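Local atomic coordinates of McyG protein (Microcystis aeruginosa PCC 7806, PDB entry 4R0M), a protein that probably activates phenylalanine or a related starter acid as an acyl-adenylate and passes it to its carrier domain in microcystin synthesis. Residues L481-E494 with G512-N524. Numbering follows the deposited sequence.
Sequences LLIITFSPESEQFE and GIAPAYVIPLERN
Ile-484 and Phe-486 pair with Val-518 and Pro-520 in a parallel beta ladder. The two strands, 479-486 and 517-520, belong to a beta-alpha-beta unit in the small C-terminal part of the adenylation domain, an ANL-family fold. Helix 498-511 links them and packs on Phe-486 through Val-499 and Ile-503. Helix 536-545 packs on the other face, against Ile-483, Thr-485 and Ile-519. Ile-484 bonds the second strand through both its N and its O. Ile-484 N gives a nearly straight bond (175°) to Tyr-517 O at 3.0 Å, and Ile-484 O takes Ile-519 N at 2.9 Å.

From CB outward, the Ile-484 side chain reaches toward Pro-515. CB lies near Tyr-517 O, CG1 nears Pro-515 CB, and Ile-484 CD1 ends 3.6 Å from that same Pro-515 CB. The branch CG2 faces Val-518 CG1. CG of Phe-486 sits between its backbone N and carbonyl carbon (chi1 79°), and the ring reaches Val-518 and Pro-520. Pro-520 CA sits over one face of the Phe-486 ring, 4.1 Å from the centroid, a CH-pi contact. Phe-486 CE1 meets Val-518 CG1 at 3.7 Å.

Beyond the strands, Glu-522 OE1 forms a salt bridge with Arg-551, while the poorly ordered Phe-493 ring crosses the Glu-522 carboxylate at about a right angle. Ser-487 OG donates to Leu-521 O at 2.9 Å, nearly in line with the carbonyl, and touches Arg-523 CG at 3.3 Å.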
# COMPACT_ATOMS: atom_id res chain seq x y z
N LEU A 481 0.19 26.12 -13.66
CA LEU A 481 -1.20 25.71 -13.82
C LEU A 481 -1.56 24.59 -12.85
O LEU A 481 -0.76 23.67 -12.63
CB LEU A 481 -1.48 25.27 -15.26
CG LEU A 481 -1.13 26.18 -16.45
CD1 LEU A 481 -1.37 25.44 -17.76
CD2 LEU A 481 -1.90 27.49 -16.43
N LEU A 482 -2.75 24.68 -12.27
CA LEU A 482 -3.30 23.60 -11.46
C LEU A 482 -4.15 22.70 -12.34
O LEU A 482 -5.08 23.17 -13.00
CB LEU A 482 -4.13 24.16 -10.30
CG LEU A 482 -5.00 23.17 -9.49
CD1 LEU A 482 -4.14 22.23 -8.65
CD2 LEU A 482 -6.00 23.92 -8.62
N ILE A 483 -3.83 21.41 -12.35
CA ILE A 483 -4.57 20.44 -13.14
C ILE A 483 -5.28 19.45 -12.22
O ILE A 483 -4.69 18.93 -11.28
CB ILE A 483 -3.67 19.70 -14.17
CG1 ILE A 483 -3.09 20.68 -15.19
CG2 ILE A 483 -4.46 18.63 -14.91
CD1 ILE A 483 -1.83 21.39 -14.74
N ILE A 484 -6.56 19.22 -12.51
CA ILE A 484 -7.38 18.31 -11.74
C ILE A 484 -7.93 17.21 -12.65
O ILE A 484 -8.59 17.48 -13.66
CB ILE A 484 -8.52 19.06 -11.01
CG1 ILE A 484 -7.96 19.78 -9.78
CG2 ILE A 484 -9.64 18.11 -10.61
CD1 ILE A 484 -8.85 20.88 -9.23
N THR A 485 -7.64 15.96 -12.29
CA THR A 485 -8.19 14.81 -12.98
C THR A 485 -9.11 14.06 -12.03
O THR A 485 -8.85 14.00 -10.83
CB THR A 485 -7.08 13.86 -13.48
OG1 THR A 485 -6.23 13.49 -12.39
CG2 THR A 485 -6.24 14.53 -14.57
N PHE A 486 -10.18 13.49 -12.58
CA PHE A 486 -11.18 12.79 -11.79
C PHE A 486 -11.90 11.76 -12.65
O PHE A 486 -11.73 11.72 -13.87
CB PHE A 486 -12.18 13.80 -11.20
CG PHE A 486 -13.23 14.26 -12.18
CD1 PHE A 486 -12.92 15.22 -13.14
CD2 PHE A 486 -14.52 13.74 -12.14
CE1 PHE A 486 -13.89 15.64 -14.05
CE2 PHE A 486 -15.48 14.16 -13.04
CZ PHE A 486 -15.17 15.11 -14.00
N SER A 487 -12.70 10.92 -12.00
CA SER A 487 -13.59 10.00 -12.70
C SER A 487 -15.03 10.29 -12.30
O SER A 487 -15.31 10.49 -11.12
CB SER A 487 -13.22 8.55 -12.37
OG SER A 487 -13.98 7.65 -13.16
N PRO A 488 -15.95 10.34 -13.29
CA PRO A 488 -17.34 10.67 -13.01
C PRO A 488 -18.09 9.54 -12.32
O PRO A 488 -17.87 8.36 -12.63
CB PRO A 488 -17.94 10.92 -14.41
CG PRO A 488 -16.79 10.95 -15.36
CD PRO A 488 -15.72 10.11 -14.73
N GLU A 489 -18.97 9.90 -11.39
CA GLU A 489 -19.82 8.93 -10.69
C GLU A 489 -21.10 8.67 -11.49
O GLU A 489 -21.96 7.90 -11.06
CB GLU A 489 -20.14 9.43 -9.28
CG GLU A 489 -20.49 8.34 -8.29
CD GLU A 489 -20.42 8.80 -6.85
OE1 GLU A 489 -21.04 9.84 -6.51
OE2 GLU A 489 -19.74 8.13 -6.04
N SER A 490 -21.20 9.31 -12.66
CA SER A 490 -22.36 9.17 -13.54
C SER A 490 -22.50 7.75 -14.08
O SER A 490 -21.56 6.95 -14.00
CB SER A 490 -22.24 10.16 -14.71
OG SER A 490 -22.11 11.49 -14.24
N GLU A 491 -23.67 7.45 -14.64
CA GLU A 491 -23.95 6.13 -15.20
C GLU A 491 -24.42 6.22 -16.67
O GLU A 491 -25.61 6.07 -16.95
CB GLU A 491 -24.98 5.39 -14.34
CG GLU A 491 -24.95 3.88 -14.46
CD GLU A 491 -23.76 3.24 -13.76
OE1 GLU A 491 -23.46 3.64 -12.61
OE2 GLU A 491 -23.13 2.34 -14.34
N GLN A 492 -23.50 6.47 -17.61
CA GLN A 492 -22.08 6.73 -17.32
C GLN A 492 -21.60 7.99 -18.07
O GLN A 492 -22.42 8.80 -18.50
CB GLN A 492 -21.21 5.51 -17.65
CG GLN A 492 -21.29 5.02 -19.10
CD GLN A 492 -20.36 3.84 -19.37
OE1 GLN A 492 -20.77 2.85 -19.97
NE2 GLN A 492 -19.11 3.95 -18.94
N PHE A 493 -20.28 8.15 -18.19
CA PHE A 493 -19.70 9.25 -18.97
C PHE A 493 -19.98 9.08 -20.47
O PHE A 493 -20.15 7.95 -20.93
CB PHE A 493 -18.19 9.39 -18.67
CG PHE A 493 -17.37 8.19 -19.06
CD1 PHE A 493 -17.20 7.12 -18.18
CD2 PHE A 493 -16.73 8.13 -20.30
CE1 PHE A 493 -16.44 6.02 -18.54
CE2 PHE A 493 -15.97 7.03 -20.66
CZ PHE A 493 -15.83 5.97 -19.78
N GLU A 494 -20.02 10.17 -21.24
CA GLU A 494 -19.72 11.52 -20.78
C GLU A 494 -20.96 12.34 -20.40
O GLU A 494 -21.35 13.28 -21.10
CB GLU A 494 -18.87 12.27 -21.81
CG GLU A 494 -17.43 11.78 -21.95
CD GLU A 494 -16.56 12.11 -20.75
OE1 GLU A 494 -16.72 13.21 -20.17
OE2 GLU A 494 -15.69 11.28 -20.40
N GLY A 512 -9.44 30.03 -3.55
CA GLY A 512 -9.08 31.31 -4.16
C GLY A 512 -8.30 31.17 -5.45
O GLY A 512 -8.01 32.17 -6.12
N ILE A 513 -7.94 29.94 -5.80
CA ILE A 513 -7.30 29.63 -7.07
C ILE A 513 -8.15 28.64 -7.85
O ILE A 513 -8.98 27.92 -7.27
CB ILE A 513 -5.86 29.08 -6.89
CG1 ILE A 513 -5.85 27.87 -5.95
CG2 ILE A 513 -4.92 30.18 -6.41
CD1 ILE A 513 -4.63 26.98 -6.10
N ALA A 514 -7.95 28.59 -9.16
CA ALA A 514 -8.76 27.75 -10.03
C ALA A 514 -7.95 26.72 -10.80
O ALA A 514 -6.79 26.96 -11.12
CB ALA A 514 -9.54 28.63 -10.99
N PRO A 515 -8.55 25.55 -11.08
CA PRO A 515 -7.90 24.61 -11.98
C PRO A 515 -7.93 25.12 -13.42
O PRO A 515 -8.98 25.55 -13.91
CB PRO A 515 -8.75 23.34 -11.86
CG PRO A 515 -10.07 23.81 -11.35
CD PRO A 515 -9.78 24.99 -10.48
N ALA A 516 -6.77 25.08 -14.09
CA ALA A 516 -6.69 25.45 -15.50
C ALA A 516 -7.42 24.42 -16.36
O ALA A 516 -8.16 24.79 -17.28
CB ALA A 516 -5.24 25.59 -15.93
N TYR A 517 -7.22 23.15 -16.05
CA TYR A 517 -7.88 22.05 -16.75
C TYR A 517 -8.51 21.05 -15.78
O TYR A 517 -7.92 20.73 -14.75
CB TYR A 517 -6.90 21.32 -17.68
CG TYR A 517 -6.19 22.21 -18.68
CD1 TYR A 517 -6.81 22.57 -19.88
CD2 TYR A 517 -4.91 22.70 -18.42
CE1 TYR A 517 -6.16 23.38 -20.80
CE2 TYR A 517 -4.26 23.51 -19.33
CZ TYR A 517 -4.89 23.85 -20.52
OH TYR A 517 -4.24 24.66 -21.43
N VAL A 518 -9.70 20.59 -16.12
CA VAL A 518 -10.39 19.54 -15.36
C VAL A 518 -10.77 18.42 -16.31
O VAL A 518 -11.67 18.58 -17.14
CB VAL A 518 -11.64 20.08 -14.62
CG1 VAL A 518 -12.29 18.97 -13.79
CG2 VAL A 518 -11.29 21.25 -13.72
N ILE A 519 -10.08 17.29 -16.19
CA ILE A 519 -10.21 16.19 -17.14
C ILE A 519 -10.90 14.96 -16.54
O ILE A 519 -10.37 14.32 -15.63
CB ILE A 519 -8.84 15.77 -17.72
CG1 ILE A 519 -8.02 17.00 -18.11
CG2 ILE A 519 -9.04 14.83 -18.91
CD1 ILE A 519 -6.52 16.81 -17.99
N PRO A 520 -12.10 14.62 -17.06
CA PRO A 520 -12.78 13.37 -16.71
C PRO A 520 -12.02 12.17 -17.27
O PRO A 520 -11.43 12.25 -18.35
CB PRO A 520 -14.14 13.50 -17.41
CG PRO A 520 -14.32 14.96 -17.66
CD PRO A 520 -12.93 15.47 -17.93
N LEU A 521 -12.03 11.07 -16.52
CA LEU A 521 -11.33 9.86 -16.93
C LEU A 521 -12.13 8.59 -16.66
O LEU A 521 -12.84 8.49 -15.66
CB LEU A 521 -9.97 9.77 -16.25
CG LEU A 521 -8.78 10.34 -17.02
CD1 LEU A 521 -7.57 10.46 -16.11
CD2 LEU A 521 -8.46 9.48 -18.23
N GLU A 522 -12.00 7.64 -17.57
CA GLU A 522 -12.54 6.29 -17.37
C GLU A 522 -11.78 5.63 -16.22
O GLU A 522 -10.55 5.73 -16.15
CB GLU A 522 -12.46 5.45 -18.65
CG GLU A 522 -11.29 5.75 -19.58
CD GLU A 522 -11.52 6.97 -20.47
OE1 GLU A 522 -10.73 7.93 -20.36
OE2 GLU A 522 -12.49 6.96 -21.26
N ARG A 523 -12.53 4.97 -15.34
CA ARG A 523 -11.99 4.38 -14.11
C ARG A 523 -10.78 3.49 -14.36
O ARG A 523 -9.82 3.50 -13.58
CB ARG A 523 -13.07 3.58 -13.37
CG ARG A 523 -14.36 4.35 -13.11
CD ARG A 523 -15.35 3.57 -12.25
NE ARG A 523 -15.69 2.26 -12.81
CZ ARG A 523 -15.37 1.09 -12.25
NH1 ARG A 523 -14.69 1.05 -11.11
NH2 ARG A 523 -15.73 -0.04 -12.84
N ASN A 524 -10.81 2.75 -15.47
CA ASN A 524 -9.76 1.80 -15.83
C ASN A 524 -8.44 2.44 -16.27
O ASN A 524 -7.42 1.76 -16.38
CB ASN A 524 -10.25 0.84 -16.92
CG ASN A 524 -11.36 -0.09 -16.44
OD1 ASN A 524 -11.92 0.08 -15.35
ND2 ASN A 524 -11.68 -1.09 -17.26